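Local coordinates for protein putative polyketide synthase (Brevibacillus brevis, PDB 6HP2) that is the O-methyltransferase domain of a trans-AT polyketide synthase multienzyme, binds S-adenosyl-L-homocysteine, and is probably involved in making the antibiotic bacillaene, at residues 82-90 with 284-292; 172-180 with 215-224. All coordinates share one frame; numbering follows the deposited sequence.

In the fold
Contact 1 lies deep in the fold: residues 82-90 cover the last turns of helix 70-88, which packs on strand 284-293 of the central methyltransferase sheet, and the turn after it. Contact 2, with its centre about 17 Å from that of contact 1, is only partly buried. It joins the loop and helix start at 172-180 to the short strand and helix start at 215-224. Contact 1 is mostly aliphatic and Met-aromatic, with one lysine at the helix end; contact 2 relies more on backbone carbonyls gathered around a lysine. Both border S-adenosyl-L-homocysteine, contact 1 at its carboxylate and contact 2 along its adenosine. They also touch directly, F289 packing on W224 and I284 on I218.

Contact 1 of 2, residues 82-90 with 284-292. With SAH (S-adenosyl-L-homocysteine), chain B.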
# COMPACT_ATOMS: atom_id res chain seq x y z
N GLU A 82 -7.56 8.90 -3.54
CA GLU A 82 -7.38 8.86 -4.99
C GLU A 82 -6.41 7.75 -5.37
O GLU A 82 -6.65 6.98 -6.31
CB GLU A 82 -6.85 10.21 -5.47
CG GLU A 82 -6.48 10.22 -6.99
CD GLU A 82 -5.61 11.42 -7.33
OE1 GLU A 82 -6.21 12.48 -7.59
OE2 GLU A 82 -4.33 11.31 -7.29
N MET A 83 -5.29 7.67 -4.67
CA MET A 83 -4.29 6.64 -4.97
C MET A 83 -4.86 5.24 -4.83
O MET A 83 -4.60 4.36 -5.65
CB MET A 83 -3.09 6.79 -4.06
CG MET A 83 -2.01 5.75 -4.34
SD MET A 83 -0.44 6.12 -3.44
CE MET A 83 -0.90 5.99 -1.74
N ARG A 84 -5.58 4.99 -3.76
CA ARG A 84 -6.25 3.69 -3.59
C ARG A 84 -7.27 3.43 -4.70
O ARG A 84 -7.42 2.29 -5.14
CB ARG A 84 -6.90 3.64 -2.21
CG ARG A 84 -5.88 3.43 -1.11
CD ARG A 84 -6.55 3.61 0.27
NE ARG A 84 -5.73 3.02 1.33
CZ ARG A 84 -4.62 3.58 1.82
NH1 ARG A 84 -4.16 4.75 1.32
NH2 ARG A 84 -3.98 2.96 2.78
N GLN A 85 -7.96 4.47 -5.17
CA GLN A 85 -8.89 4.27 -6.27
C GLN A 85 -8.16 3.78 -7.51
O GLN A 85 -8.65 2.90 -8.23
CB GLN A 85 -9.66 5.55 -6.62
CG GLN A 85 -10.65 6.00 -5.51
CD GLN A 85 -11.29 7.31 -5.82
OE1 GLN A 85 -10.69 8.13 -6.52
NE2 GLN A 85 -12.49 7.55 -5.32
N VAL A 86 -6.99 4.34 -7.78
CA VAL A 86 -6.20 3.87 -8.93
C VAL A 86 -5.78 2.44 -8.69
O VAL A 86 -5.79 1.62 -9.59
CB VAL A 86 -5.00 4.79 -9.21
CG1 VAL A 86 -4.11 4.24 -10.40
CG2 VAL A 86 -5.51 6.22 -9.62
N LEU A 87 -5.43 2.09 -7.47
CA LEU A 87 -4.99 0.72 -7.22
C LEU A 87 -6.11 -0.28 -7.47
O LEU A 87 -5.88 -1.37 -8.01
CB LEU A 87 -4.50 0.58 -5.75
CG LEU A 87 -4.00 -0.80 -5.30
CD1 LEU A 87 -2.69 -1.12 -5.99
CD2 LEU A 87 -3.83 -0.78 -3.76
N PHE A 88 -7.33 0.06 -7.01
CA PHE A 88 -8.45 -0.85 -7.02
C PHE A 88 -9.31 -0.79 -8.31
O PHE A 88 -10.29 -1.55 -8.43
CB PHE A 88 -9.34 -0.60 -5.81
CG PHE A 88 -8.77 -1.15 -4.47
CD1 PHE A 88 -8.90 -2.49 -4.15
CD2 PHE A 88 -8.19 -0.31 -3.55
CE1 PHE A 88 -8.43 -2.99 -2.99
CE2 PHE A 88 -7.69 -0.79 -2.36
CZ PHE A 88 -7.80 -2.15 -2.07
N CYS A 89 -9.01 0.08 -9.25
CA CYS A 89 -10.03 0.44 -10.25
C CYS A 89 -10.20 -0.57 -11.39
O CYS A 89 -11.05 -0.33 -12.28
CB CYS A 89 -9.74 1.81 -10.86
SG CYS A 89 -8.36 1.84 -12.03
N LYS A 90 -9.45 -1.68 -11.38
CA LYS A 90 -9.65 -2.77 -12.35
C LYS A 90 -10.36 -3.97 -11.73
O LYS A 90 -10.57 -4.94 -12.40
CB LYS A 90 -8.31 -3.26 -12.96
CG LYS A 90 -7.55 -2.18 -13.69
CD LYS A 90 -8.23 -1.70 -14.92
CE LYS A 90 -7.39 -0.60 -15.64
NZ LYS A 90 -6.07 -1.08 -16.10
N ILE A 284 14.94 4.71 -4.98
CA ILE A 284 13.78 3.84 -4.88
C ILE A 284 12.65 4.40 -5.69
O ILE A 284 12.62 5.59 -6.04
CB ILE A 284 13.32 3.64 -3.43
CG1 ILE A 284 12.96 4.99 -2.81
CG2 ILE A 284 14.44 2.95 -2.65
CD1 ILE A 284 12.61 4.92 -1.27
N SER A 285 11.74 3.51 -6.05
CA SER A 285 10.51 3.84 -6.74
C SER A 285 9.34 3.36 -5.89
O SER A 285 9.32 2.21 -5.42
CB SER A 285 10.43 3.19 -8.14
OG SER A 285 11.43 3.70 -8.97
N TYR A 286 8.31 4.22 -5.75
CA TYR A 286 7.11 3.92 -5.00
C TYR A 286 6.11 3.51 -6.07
O TYR A 286 5.74 4.33 -6.90
CB TYR A 286 6.63 5.20 -4.36
CG TYR A 286 5.39 5.10 -3.53
CD1 TYR A 286 4.12 5.13 -4.08
CD2 TYR A 286 5.49 5.07 -2.17
CE1 TYR A 286 3.00 5.09 -3.28
CE2 TYR A 286 4.40 5.00 -1.36
CZ TYR A 286 3.16 5.07 -1.91
OH TYR A 286 2.08 4.98 -1.06
N CYS A 287 5.67 2.26 -6.06
CA CYS A 287 4.78 1.82 -7.13
C CYS A 287 3.52 1.06 -6.73
O CYS A 287 3.46 0.46 -5.65
CB CYS A 287 5.56 0.93 -8.09
SG CYS A 287 7.05 1.61 -8.85
N LEU A 288 2.52 1.07 -7.62
CA LEU A 288 1.30 0.33 -7.40
C LEU A 288 1.43 -0.97 -8.22
O LEU A 288 1.64 -0.91 -9.43
CB LEU A 288 0.06 1.10 -7.86
CG LEU A 288 -0.00 2.61 -7.61
CD1 LEU A 288 -1.29 3.17 -8.20
CD2 LEU A 288 0.09 2.91 -6.12
N PHE A 289 1.32 -2.12 -7.58
CA PHE A 289 1.44 -3.42 -8.24
C PHE A 289 0.07 -4.09 -8.35
O PHE A 289 -0.63 -4.23 -7.34
CB PHE A 289 2.31 -4.43 -7.47
CG PHE A 289 3.73 -4.01 -7.23
CD1 PHE A 289 4.03 -2.93 -6.44
CD2 PHE A 289 4.75 -4.79 -7.68
CE1 PHE A 289 5.35 -2.61 -6.16
CE2 PHE A 289 6.09 -4.45 -7.45
CZ PHE A 289 6.37 -3.36 -6.69
N LYS A 290 -0.26 -4.60 -9.53
CA LYS A 290 -1.43 -5.48 -9.73
C LYS A 290 -0.92 -6.82 -10.26
O LYS A 290 -0.40 -6.92 -11.40
CB LYS A 290 -2.44 -4.85 -10.66
CG LYS A 290 -2.63 -3.38 -10.36
CD LYS A 290 -3.91 -2.83 -11.07
CE LYS A 290 -4.09 -1.38 -10.67
NZ LYS A 290 -5.34 -0.80 -11.22
N LEU A 291 -1.07 -7.85 -9.43
CA LEU A 291 -0.51 -9.16 -9.73
C LEU A 291 -1.62 -10.19 -9.92
O LEU A 291 -2.66 -10.14 -9.24
CB LEU A 291 0.42 -9.65 -8.59
CG LEU A 291 1.38 -8.61 -8.00
CD1 LEU A 291 2.09 -9.17 -6.77
CD2 LEU A 291 2.42 -8.21 -9.03
N LYS A 292 -1.31 -11.19 -10.73
CA LYS A 292 -2.16 -12.33 -11.00
C LYS A 292 -1.33 -13.57 -10.79
O LYS A 292 -0.09 -13.53 -10.88
CB LYS A 292 -2.72 -12.28 -12.45
CG LYS A 292 -3.57 -11.07 -12.74
CD LYS A 292 -4.92 -11.12 -12.03
CE LYS A 292 -5.72 -9.84 -12.27
NZ LYS A 292 -7.19 -10.05 -12.03
N SAH B . -2.08 -0.70 4.91
CA SAH B . -2.36 0.25 5.99
CB SAH B . -1.19 0.36 6.96
CG SAH B . 0.18 0.54 6.34
SD SAH B . 1.43 0.87 7.61
C SAH B . -2.68 1.58 5.35
O SAH B . -2.98 2.55 6.06
OXT SAH B . -2.66 1.68 4.13
C5' SAH B . 2.21 -0.77 7.61
C4' SAH B . 1.30 -1.84 8.22
O4' SAH B . 1.93 -3.12 8.04
C3' SAH B . 1.18 -1.68 9.77
O3' SAH B . -0.21 -1.93 10.05
C2' SAH B . 2.06 -2.77 10.37
O2' SAH B . 1.64 -3.26 11.61
C1' SAH B . 1.96 -3.84 9.26
N9 SAH B . 3.02 -4.85 9.24
C8 SAH B . 4.37 -4.66 9.13
N7 SAH B . 4.93 -5.87 9.21
C5 SAH B . 3.97 -6.81 9.30
C6 SAH B . 3.97 -8.20 9.41
N6 SAH B . 5.08 -8.94 9.38
N1 SAH B . 2.78 -8.86 9.48
C2 SAH B . 1.58 -8.17 9.54
N3 SAH B . 1.59 -6.80 9.46
C4 SAH B . 2.76 -6.14 9.39
O HOH W 1 -7.13 -2.70 -9.80
O HOH W 2 -4.97 0.72 -13.62
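Helix 70-88 lies on the central sheet beside the pocket that holds S-adenosyl-L-homocysteine, and L288 of strand 284-293 is the residue that M83, V86 and L87 all pack around. L288 CD2 sits 4.0 Å from M83 CG. Its other methyl, CD1, meets V86 CG1 at 3.7 Å, the two side chains crossing at about a right angle, while L87 CD1 comes against L288 CB.

M83 also reaches Y286. With CG anti to the backbone N (chi1 -179°), the thioether runs out to the edge of the ring, where SD lies 4.9 Å from the centroid and 78° off the ring normal, an edge-on Met-aromatic contact. A bend at chi3 brings the methyl CE close to the phenol oxygen, which is hydrogen-bonded to E171. Seven strands follow the class I methyltransferase order 3-2-1-4-5-7-6, with short strand 314-315 added at the edge; 284-293 is the one running antiparallel to its neighbours.

At the helix end the chemistry turns polar. K290 extends beyond CG and gives a 3.0 Å bond from NZ to V86 O, with a C=O...N angle of 164°. The same NZ donates to two waters; one of them also donates to L87 O and accepts from K90 N. The partial negative charge of the helix C-terminus would probably stabilise this buried ammonium. K90 NZ, 4.9 Å from K290 NZ, has its own salt bridge to E237. R84, whose CB points away from the strand, binds S-adenosyl-L-homocysteine; its guanidinium lies by the carboxylate, modelled too close for detail to be trusted, and D109 salt-bridges its NE.

Contact 2 of 2, residues 172-180 with 215-224; sequences VSFHIRNKH and EVSIPTVQEW. With SAH (S-adenosyl-L-homocysteine), chain B.
K179 NZ sits among four oxygens: S173 O, I176 O and S217 O, each at 2.8 Å, and S217 OG at 3.0 Å. An ammonium has three N-H bonds, so at least one is shared. Bent at chi2, the lysine chain returns from the start of helix 179-188 to its own preceding loop and ties that loop to strand 216-218. S173 O takes a second donor, I176 N, which meets it from the opposite face of the carbonyl plane.

Next to this cluster, S217 N donates to F174 O at 2.9 Å, nearly straight at 162° and in the carbonyl plane. The F174 side chain runs alongside V216, pointing the same way, and its CB touches I218 CG1 at 4.0 Å. Past P219, whose CG rests on K179 CE, T220 and E223 form a capping box that starts helix 221-230.

Residues 172-180 follow strand 164-170 of the Rossmann-like fold, and V172, H175 and I176 line the S-adenosyl-L-homocysteine (SAH) pocket: I176 CG1 lies 3.5 Å from SAH N6, and H175 CB packs near SAH C8. H175 CD2 lies over one face of the F174 ring, offset toward its rim, and a water in the imidazole plane bridges ND1 to E215 O.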
# COMPACT_ATOMS: atom_id res chain seq x y z
N VAL A 172 3.29 -2.32 2.95
CA VAL A 172 3.55 -3.29 3.99
C VAL A 172 4.72 -4.26 3.84
O VAL A 172 5.33 -4.62 4.84
CB VAL A 172 2.30 -4.18 4.19
CG1 VAL A 172 2.61 -5.34 5.12
CG2 VAL A 172 1.14 -3.36 4.72
N SER A 173 5.07 -4.68 2.62
CA SER A 173 6.10 -5.71 2.54
C SER A 173 7.51 -5.18 2.80
O SER A 173 8.37 -5.99 3.20
CB SER A 173 6.07 -6.46 1.19
OG SER A 173 6.78 -5.78 0.26
N PHE A 174 7.77 -3.88 2.60
CA PHE A 174 9.10 -3.37 2.89
C PHE A 174 9.39 -3.34 4.38
O PHE A 174 10.56 -3.17 4.77
CB PHE A 174 9.37 -1.99 2.26
CG PHE A 174 8.55 -0.87 2.77
CD1 PHE A 174 8.93 -0.18 3.88
CD2 PHE A 174 7.41 -0.47 2.10
CE1 PHE A 174 8.18 0.89 4.36
CE2 PHE A 174 6.67 0.63 2.58
CZ PHE A 174 7.06 1.28 3.71
N HIS A 175 8.37 -3.52 5.23
CA HIS A 175 8.59 -3.67 6.67
C HIS A 175 8.94 -5.13 7.05
O HIS A 175 9.16 -5.44 8.22
CB HIS A 175 7.35 -3.27 7.49
CG HIS A 175 6.91 -1.86 7.29
ND1 HIS A 175 7.55 -0.79 7.88
CD2 HIS A 175 5.90 -1.33 6.57
CE1 HIS A 175 6.97 0.34 7.51
NE2 HIS A 175 5.94 0.03 6.73
N ILE A 176 8.91 -6.03 6.09
CA ILE A 176 8.96 -7.46 6.36
C ILE A 176 10.26 -8.03 5.81
O ILE A 176 10.49 -8.04 4.58
CB ILE A 176 7.73 -8.18 5.75
CG1 ILE A 176 6.46 -7.68 6.46
CG2 ILE A 176 7.88 -9.68 5.87
CD1 ILE A 176 5.15 -8.31 5.90
N ARG A 177 11.07 -8.54 6.70
CA ARG A 177 12.37 -9.08 6.28
C ARG A 177 12.24 -10.37 5.44
O ARG A 177 12.96 -10.56 4.45
CB ARG A 177 13.24 -9.35 7.52
CG ARG A 177 14.65 -9.85 7.24
CD ARG A 177 15.54 -9.78 8.49
NE ARG A 177 15.20 -10.80 9.48
CZ ARG A 177 15.79 -12.00 9.57
NH1 ARG A 177 16.76 -12.33 8.74
NH2 ARG A 177 15.40 -12.86 10.50
N ASN A 178 11.37 -11.28 5.84
CA ASN A 178 11.33 -12.63 5.26
C ASN A 178 10.33 -12.64 4.12
O ASN A 178 9.18 -13.05 4.27
CB ASN A 178 11.03 -13.65 6.35
CG ASN A 178 12.10 -13.65 7.45
OD1 ASN A 178 11.81 -13.37 8.60
ND2 ASN A 178 13.36 -13.91 7.08
N LYS A 179 10.81 -12.24 2.95
CA LYS A 179 9.95 -12.05 1.78
C LYS A 179 9.38 -13.36 1.28
O LYS A 179 8.24 -13.40 0.78
CB LYS A 179 10.74 -11.40 0.65
CG LYS A 179 11.58 -10.17 1.04
CD LYS A 179 10.76 -8.98 1.27
CE LYS A 179 11.68 -7.73 1.56
NZ LYS A 179 10.93 -6.64 2.16
N HIS A 180 10.17 -14.44 1.34
CA HIS A 180 9.69 -15.70 0.80
C HIS A 180 8.63 -16.30 1.70
O HIS A 180 7.67 -16.90 1.21
CB HIS A 180 10.83 -16.69 0.56
CG HIS A 180 11.65 -16.33 -0.64
ND1 HIS A 180 11.18 -16.51 -1.93
CD2 HIS A 180 12.88 -15.78 -0.75
CE1 HIS A 180 12.11 -16.11 -2.78
NE2 HIS A 180 13.14 -15.65 -2.09
N GLU A 215 14.08 -1.67 10.35
CA GLU A 215 13.45 -2.86 9.82
C GLU A 215 12.78 -2.53 8.48
O GLU A 215 11.58 -2.73 8.30
CB GLU A 215 12.45 -3.46 10.81
CG GLU A 215 13.07 -4.41 11.83
CD GLU A 215 13.71 -3.69 13.01
OE1 GLU A 215 14.03 -4.37 14.01
OE2 GLU A 215 13.89 -2.46 12.93
N VAL A 216 13.58 -2.01 7.56
CA VAL A 216 13.15 -1.74 6.19
C VAL A 216 14.05 -2.52 5.26
O VAL A 216 15.28 -2.41 5.35
CB VAL A 216 13.20 -0.22 5.91
CG1 VAL A 216 13.01 0.07 4.45
CG2 VAL A 216 12.06 0.48 6.67
N SER A 217 13.44 -3.20 4.28
CA SER A 217 14.17 -3.95 3.28
C SER A 217 13.42 -3.79 1.96
O SER A 217 12.23 -4.18 1.84
CB SER A 217 14.27 -5.46 3.67
OG SER A 217 13.04 -5.95 4.12
N ILE A 218 14.14 -3.28 0.95
CA ILE A 218 13.49 -2.98 -0.33
C ILE A 218 14.19 -3.77 -1.42
O ILE A 218 15.35 -3.52 -1.68
CB ILE A 218 13.51 -1.48 -0.63
CG1 ILE A 218 12.75 -0.73 0.46
CG2 ILE A 218 12.98 -1.18 -2.00
CD1 ILE A 218 12.93 0.79 0.39
N PRO A 219 13.51 -4.71 -2.07
CA PRO A 219 14.16 -5.52 -3.11
C PRO A 219 14.43 -4.71 -4.36
O PRO A 219 13.71 -3.75 -4.66
CB PRO A 219 13.12 -6.63 -3.41
CG PRO A 219 12.19 -6.61 -2.19
CD PRO A 219 12.13 -5.19 -1.78
N THR A 220 15.48 -5.10 -5.08
CA THR A 220 15.77 -4.53 -6.36
C THR A 220 14.75 -4.96 -7.41
O THR A 220 13.95 -5.87 -7.21
CB THR A 220 17.15 -4.99 -6.84
OG1 THR A 220 17.10 -6.41 -7.05
CG2 THR A 220 18.24 -4.67 -5.80
N VAL A 221 14.86 -4.35 -8.59
CA VAL A 221 14.06 -4.79 -9.75
C VAL A 221 14.20 -6.29 -9.95
O VAL A 221 13.23 -7.02 -10.04
CB VAL A 221 14.50 -4.02 -11.01
CG1 VAL A 221 13.87 -4.63 -12.26
CG2 VAL A 221 14.15 -2.53 -10.85
N GLN A 222 15.44 -6.77 -10.07
CA GLN A 222 15.67 -8.16 -10.36
C GLN A 222 15.13 -9.05 -9.26
O GLN A 222 14.60 -10.14 -9.53
CB GLN A 222 17.17 -8.40 -10.61
CG GLN A 222 17.46 -9.81 -11.08
CD GLN A 222 16.80 -10.15 -12.44
OE1 GLN A 222 16.65 -9.29 -13.32
NE2 GLN A 222 16.40 -11.41 -12.61
N GLU A 223 15.28 -8.64 -8.00
CA GLU A 223 14.78 -9.45 -6.90
C GLU A 223 13.25 -9.52 -6.92
O GLU A 223 12.67 -10.56 -6.59
CB GLU A 223 15.30 -8.91 -5.54
CG GLU A 223 16.76 -9.13 -5.32
CD GLU A 223 17.29 -8.47 -4.03
OE1 GLU A 223 16.75 -7.42 -3.63
OE2 GLU A 223 18.23 -9.01 -3.45
N TRP A 224 12.57 -8.44 -7.31
CA TRP A 224 11.11 -8.46 -7.40
C TRP A 224 10.63 -9.39 -8.50
O TRP A 224 9.69 -10.17 -8.31
CB TRP A 224 10.59 -7.04 -7.66
CG TRP A 224 10.28 -6.26 -6.44
CD1 TRP A 224 10.90 -5.15 -5.99
CD2 TRP A 224 9.14 -6.44 -5.59
NE1 TRP A 224 10.25 -4.65 -4.89
CE2 TRP A 224 9.17 -5.43 -4.62
CE3 TRP A 224 8.11 -7.39 -5.55
CZ2 TRP A 224 8.23 -5.34 -3.58
CZ3 TRP A 224 7.15 -7.29 -4.51
CH2 TRP A 224 7.23 -6.26 -3.56
N SAH B . -2.08 -0.70 4.91
CA SAH B . -2.36 0.25 5.99
CB SAH B . -1.19 0.36 6.96
CG SAH B . 0.18 0.54 6.34
SD SAH B . 1.43 0.87 7.61
C SAH B . -2.68 1.58 5.35
O SAH B . -2.98 2.55 6.06
OXT SAH B . -2.66 1.68 4.13
C5' SAH B . 2.21 -0.77 7.61
C4' SAH B . 1.30 -1.84 8.22
O4' SAH B . 1.93 -3.12 8.04
C3' SAH B . 1.18 -1.68 9.77
O3' SAH B . -0.21 -1.93 10.05
C2' SAH B . 2.06 -2.77 10.37
O2' SAH B . 1.64 -3.26 11.61
C1' SAH B . 1.96 -3.84 9.26
N9 SAH B . 3.02 -4.85 9.24
C8 SAH B . 4.37 -4.66 9.13
N7 SAH B . 4.93 -5.87 9.21
C5 SAH B . 3.97 -6.81 9.30
C6 SAH B . 3.97 -8.20 9.41
N6 SAH B . 5.08 -8.94 9.38
N1 SAH B . 2.78 -8.86 9.48
C2 SAH B . 1.58 -8.17 9.54
N3 SAH B . 1.59 -6.80 9.46
C4 SAH B . 2.76 -6.14 9.39
O HOH W 3 12.27 -5.39 6.45
O HOH W 4 9.44 -1.73 9.61